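Long-range contact in B-agarase (Saccharophagus degradans, PDB 4BQ2), which hydrolyses beta-1,4 linkages of agarose as a family 50 exo-beta-agarase, probably releasing short sugars from chain ends: residues Trp399-Asp405 with Ala422-Arg428. Sequence-based numbering, arbitrary orientation.
Sequences WREVTVD and AYYDNNR
The ring of Y423 reaches from the loop into the flank of helix 394-410, where W399, R400, T403 and V404 receive it. Aromatic packing comes first: Y423 turns an edge to the six-membered ring of W399 in an offset edge-to-face pair, planes 73° apart, and its OH sits over the tryptophan face, 3.4 Å from CZ3 of W399. In the conformer given, CG of R400 makes an off-centre CH-pi contact with one face of the tyrosine, 4.1 Å from the Y423 ring centroid. At the ring edge, in its plane, CG2 of V404 lies 3.9 Å from CD1 of Y423. CB of T403 comes within 3.3 Å of the Y423 OH, while its own OG1 bonds W399 O within the helix and Y701 OH beyond it.

Farther along, the R400 guanidinium, less certainly placed, has CB of A422 over one face; its NH1 forms a salt bridge with D397, on the same helix. The other valine branch, CG1, held anti to the backbone N of V404 (chi1 175°), lies against the guanidinium face of R428, 3.4 Å from NH1.

Charge pairing closes the far end. R428 and D405 form a salt bridge; its NH2 to OD1 separation of 2.5 Å is unusually short and its exact value doubtful. NH1 adds a weak bond to the same oxygen, the carboxylate and guanidinium planes standing 76° apart. A type I turn from Y423 to N426 shapes the loop: ND2 of N426 donates to Y423 O in the plane of that carbonyl, while OD1 accepts from R428 N in an Asx turn. Apolar and aromatic contacts thus hold Y423 at the buried end, while the charge pair and Asx turn fix the loop at the partly exposed end.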
ATOM      1  N   TRP A 399     -11.077   8.725  22.085  1.00 13.77           N
ATOM      2  CA  TRP A 399     -10.868   8.088  20.767  1.00 14.28           C
ATOM      3  C   TRP A 399     -10.453   6.607  20.953  1.00 14.21           C
ATOM      4  O   TRP A 399     -10.979   5.725  20.278  1.00 14.67           O
ATOM      5  CB  TRP A 399      -9.820   8.874  19.959  1.00 14.46           C
ATOM      6  CG  TRP A 399      -9.392   8.193  18.672  1.00 14.16           C
ATOM      7  CD1 TRP A 399     -10.146   7.989  17.536  1.00 14.11           C
ATOM      8  CD2 TRP A 399      -8.108   7.649  18.408  1.00 14.72           C
ATOM      9  NE1 TRP A 399      -9.381   7.344  16.575  1.00 13.98           N
ATOM     10  CE2 TRP A 399      -8.132   7.121  17.087  1.00 14.93           C
ATOM     11  CE3 TRP A 399      -6.936   7.537  19.160  1.00 15.22           C
ATOM     12  CZ2 TRP A 399      -7.020   6.503  16.511  1.00 15.26           C
ATOM     13  CZ3 TRP A 399      -5.826   6.904  18.597  1.00 16.06           C
ATOM     14  CH2 TRP A 399      -5.887   6.401  17.261  1.00 16.05           C
ATOM     15  N   ARG A 400      -9.529   6.347  21.876  0.50 14.27           N
ATOM     16  CA  ARG A 400      -9.063   4.964  22.103  0.50 14.93           C
ATOM     17  C   ARG A 400     -10.193   4.044  22.596  0.50 15.20           C
ATOM     18  O   ARG A 400     -10.333   2.906  22.130  0.50 14.63           O
ATOM     19  CB  ARG A 400      -7.826   4.930  23.024  0.50 16.16           C
ATOM     20  CG  ARG A 400      -6.627   5.688  22.439  0.50 17.51           C
ATOM     21  CD  ARG A 400      -5.316   5.455  23.190  0.50 19.35           C
ATOM     22  NE  ARG A 400      -4.521   6.683  23.223  0.50 21.59           N
ATOM     23  CZ  ARG A 400      -4.339   7.427  24.311  0.50 20.87           C
ATOM     24  NH1 ARG A 400      -4.848   7.046  25.476  0.50 21.26           N
ATOM     25  NH2 ARG A 400      -3.622   8.529  24.246  0.50 22.51           N
ATOM     26  N   GLU A 401     -11.018   4.554  23.511  1.00 14.72           N
ATOM     27  CA  GLU A 401     -12.138   3.773  24.040  1.00 15.99           C
ATOM     28  C   GLU A 401     -13.169   3.485  22.967  1.00 15.35           C
ATOM     29  O   GLU A 401     -13.590   2.344  22.808  1.00 15.62           O
ATOM     30  CB  GLU A 401     -12.819   4.479  25.221  1.00 18.35           C
ATOM     31  CG  GLU A 401     -13.999   3.662  25.739  1.00 21.72           C
ATOM     32  CD  GLU A 401     -14.578   4.219  27.019  1.00 26.59           C
ATOM     33  OE1 GLU A 401     -13.839   4.282  28.014  1.00 25.56           O
ATOM     34  OE2 GLU A 401     -15.771   4.575  27.015  1.00 26.11           O
ATOM     35  N   VAL A 402     -13.578   4.525  22.226  1.00 13.59           N
ATOM     36  CA  VAL A 402     -14.516   4.350  21.122  1.00 13.49           C
ATOM     37  C   VAL A 402     -13.924   3.419  20.040  1.00 12.61           C
ATOM     38  O   VAL A 402     -14.639   2.627  19.455  1.00 12.78           O
ATOM     39  CB  VAL A 402     -14.859   5.746  20.489  1.00 12.70           C
ATOM     40  CG1 VAL A 402     -15.591   5.597  19.170  1.00 12.44           C
ATOM     41  CG2 VAL A 402     -15.700   6.579  21.470  1.00 12.91           C
ATOM     42  N   THR A 403     -12.629   3.541  19.750  1.00 12.94           N
ATOM     43  CA  THR A 403     -11.992   2.668  18.749  1.00 12.83           C
ATOM     44  C   THR A 403     -12.117   1.180  19.151  1.00 12.93           C
ATOM     45  O   THR A 403     -12.521   0.344  18.355  1.00 11.37           O
ATOM     46  CB  THR A 403     -10.513   3.070  18.554  1.00 13.81           C
ATOM     47  OG1 THR A 403     -10.498   4.351  17.887  1.00 14.14           O
ATOM     48  CG2 THR A 403      -9.726   2.026  17.729  1.00 13.68           C
ATOM     49  N   VAL A 404     -11.754   0.858  20.382  1.00 12.55           N
ATOM     50  CA  VAL A 404     -11.916  -0.528  20.868  1.00 15.09           C
ATOM     51  C   VAL A 404     -13.409  -0.938  20.818  1.00 14.62           C
ATOM     52  O   VAL A 404     -13.756  -2.022  20.325  1.00 15.08           O
ATOM     53  CB  VAL A 404     -11.319  -0.728  22.306  1.00 15.33           C
ATOM     54  CG1 VAL A 404     -11.609  -2.112  22.834  1.00 15.68           C
ATOM     55  CG2 VAL A 404      -9.818  -0.528  22.293  1.00 14.80           C
ATOM     56  N   ASP A 405     -14.300  -0.054  21.264  1.00 15.62           N
ATOM     57  CA  ASP A 405     -15.748  -0.362  21.225  1.00 16.62           C
ATOM     58  C   ASP A 405     -16.218  -0.616  19.788  1.00 16.54           C
ATOM     59  O   ASP A 405     -17.029  -1.504  19.559  1.00 16.14           O
ATOM     60  CB  ASP A 405     -16.579   0.779  21.835  1.00 16.50           C
ATOM     61  CG  ASP A 405     -16.508   0.812  23.376  1.00 20.13           C
ATOM     62  OD1 ASP A 405     -15.926  -0.130  24.019  1.00 18.12           O
ATOM     63  OD2 ASP A 405     -17.036   1.781  23.951  1.00 20.00           O
ATOM     64  N   ALA A 422      -0.278   2.892  23.315  1.00 16.07           N
ATOM     65  CA  ALA A 422      -1.219   3.223  24.361  1.00 16.31           C
ATOM     66  C   ALA A 422      -2.401   2.213  24.387  1.00 14.82           C
ATOM     67  O   ALA A 422      -3.064   2.108  25.385  1.00 15.23           O
ATOM     68  CB  ALA A 422      -1.728   4.659  24.188  1.00 17.29           C
ATOM     69  N   TYR A 423      -2.649   1.487  23.293  1.00 13.92           N
ATOM     70  CA  TYR A 423      -3.712   0.460  23.254  1.00 13.67           C
ATOM     71  C   TYR A 423      -3.233  -0.889  23.806  1.00 13.74           C
ATOM     72  O   TYR A 423      -4.021  -1.797  23.994  1.00 13.26           O
ATOM     73  CB  TYR A 423      -4.146   0.149  21.819  1.00 14.67           C
ATOM     74  CG  TYR A 423      -5.011   1.175  21.155  1.00 14.44           C
ATOM     75  CD1 TYR A 423      -6.386   1.178  21.342  1.00 14.93           C
ATOM     76  CD2 TYR A 423      -4.450   2.144  20.322  1.00 15.91           C
ATOM     77  CE1 TYR A 423      -7.191   2.135  20.717  1.00 16.01           C
ATOM     78  CE2 TYR A 423      -5.232   3.107  19.709  1.00 15.06           C
ATOM     79  CZ  TYR A 423      -6.601   3.090  19.902  1.00 16.36           C
ATOM     80  OH  TYR A 423      -7.384   4.009  19.269  1.00 15.71           O
ATOM     81  N   TYR A 424      -1.946  -1.015  24.073  1.00 14.16           N
ATOM     82  CA  TYR A 424      -1.397  -2.360  24.383  1.00 15.34           C
ATOM     83  C   TYR A 424      -1.863  -2.943  25.713  1.00 17.07           C
ATOM     84  O   TYR A 424      -1.740  -4.169  25.934  1.00 17.03           O
ATOM     85  CB  TYR A 424       0.127  -2.316  24.368  1.00 14.53           C
ATOM     86  CG  TYR A 424       0.729  -2.231  22.983  1.00 15.71           C
ATOM     87  CD1 TYR A 424      -0.073  -2.096  21.825  1.00 15.59           C
ATOM     88  CD2 TYR A 424       2.127  -2.185  22.828  1.00 15.18           C
ATOM     89  CE1 TYR A 424       0.521  -1.976  20.565  1.00 15.64           C
ATOM     90  CE2 TYR A 424       2.700  -2.093  21.583  1.00 16.55           C
ATOM     91  CZ  TYR A 424       1.902  -1.973  20.461  1.00 16.38           C
ATOM     92  OH  TYR A 424       2.556  -1.845  19.241  1.00 17.74           O
ATOM     93  N   ASP A 425      -2.383  -2.090  26.596  1.00 16.82           N
ATOM     94  CA  ASP A 425      -2.979  -2.590  27.832  1.00 18.45           C
ATOM     95  C   ASP A 425      -4.500  -2.508  27.871  1.00 18.00           C
ATOM     96  O   ASP A 425      -5.081  -2.515  28.950  1.00 17.28           O
ATOM     97  CB  ASP A 425      -2.362  -1.913  29.080  1.00 19.65           C
ATOM     98  CG  ASP A 425      -2.666  -0.423  29.160  1.00 22.72           C
ATOM     99  OD1 ASP A 425      -3.120   0.148  28.152  1.00 25.64           O
ATOM    100  OD2 ASP A 425      -2.438   0.180  30.234  1.00 23.09           O
ATOM    101  N   ASN A 426      -5.158  -2.429  26.719  1.00 16.28           N
ATOM    102  CA  ASN A 426      -6.611  -2.233  26.712  1.00 16.20           C
ATOM    103  C   ASN A 426      -7.321  -3.419  27.333  1.00 16.82           C
ATOM    104  O   ASN A 426      -8.338  -3.264  27.961  1.00 17.74           O
ATOM    105  CB  ASN A 426      -7.115  -1.928  25.299  1.00 16.50           C
ATOM    106  CG  ASN A 426      -7.281  -3.168  24.460  1.00 16.87           C
ATOM    107  OD1 ASN A 426      -8.293  -3.847  24.583  1.00 17.14           O
ATOM    108  ND2 ASN A 426      -6.295  -3.476  23.619  1.00 16.53           N
ATOM    109  N   ASN A 427      -6.729  -4.600  27.178  1.00 18.94           N
ATOM    110  CA  ASN A 427      -7.197  -5.822  27.822  1.00 19.71           C
ATOM    111  C   ASN A 427      -8.656  -6.180  27.475  1.00 19.46           C
ATOM    112  O   ASN A 427      -9.357  -6.775  28.273  1.00 19.13           O
ATOM    113  CB  ASN A 427      -6.951  -5.772  29.341  1.00 20.26           C
ATOM    114  CG  ASN A 427      -5.477  -5.750  29.678  1.00 22.20           C
ATOM    115  OD1 ASN A 427      -4.622  -6.017  28.820  1.00 21.76           O
ATOM    116  ND2 ASN A 427      -5.154  -5.404  30.932  1.00 23.17           N
ATOM    117  N   ARG A 428      -9.085  -5.837  26.261  1.00 17.82           N
ATOM    118  CA  ARG A 428     -10.455  -6.164  25.808  1.00 17.80           C
ATOM    119  C   ARG A 428     -10.416  -6.742  24.380  1.00 15.91           C
ATOM    120  O   ARG A 428     -11.343  -7.441  23.937  1.00 14.83           O
ATOM    121  CB  ARG A 428     -11.357  -4.901  25.854  1.00 18.94           C
ATOM    122  CG  ARG A 428     -11.676  -4.348  27.260  1.00 21.50           C
ATOM    123  CD  ARG A 428     -12.025  -2.842  27.179  1.00 26.00           C
ATOM    124  NE  ARG A 428     -13.254  -2.758  26.457  1.00 26.89           N
ATOM    125  CZ  ARG A 428     -13.728  -1.774  25.705  1.00 23.62           C
ATOM    126  NH1 ARG A 428     -13.123  -0.591  25.488  1.00 21.97           N
ATOM    127  NH2 ARG A 428     -14.885  -2.035  25.164  1.00 23.30           N
TER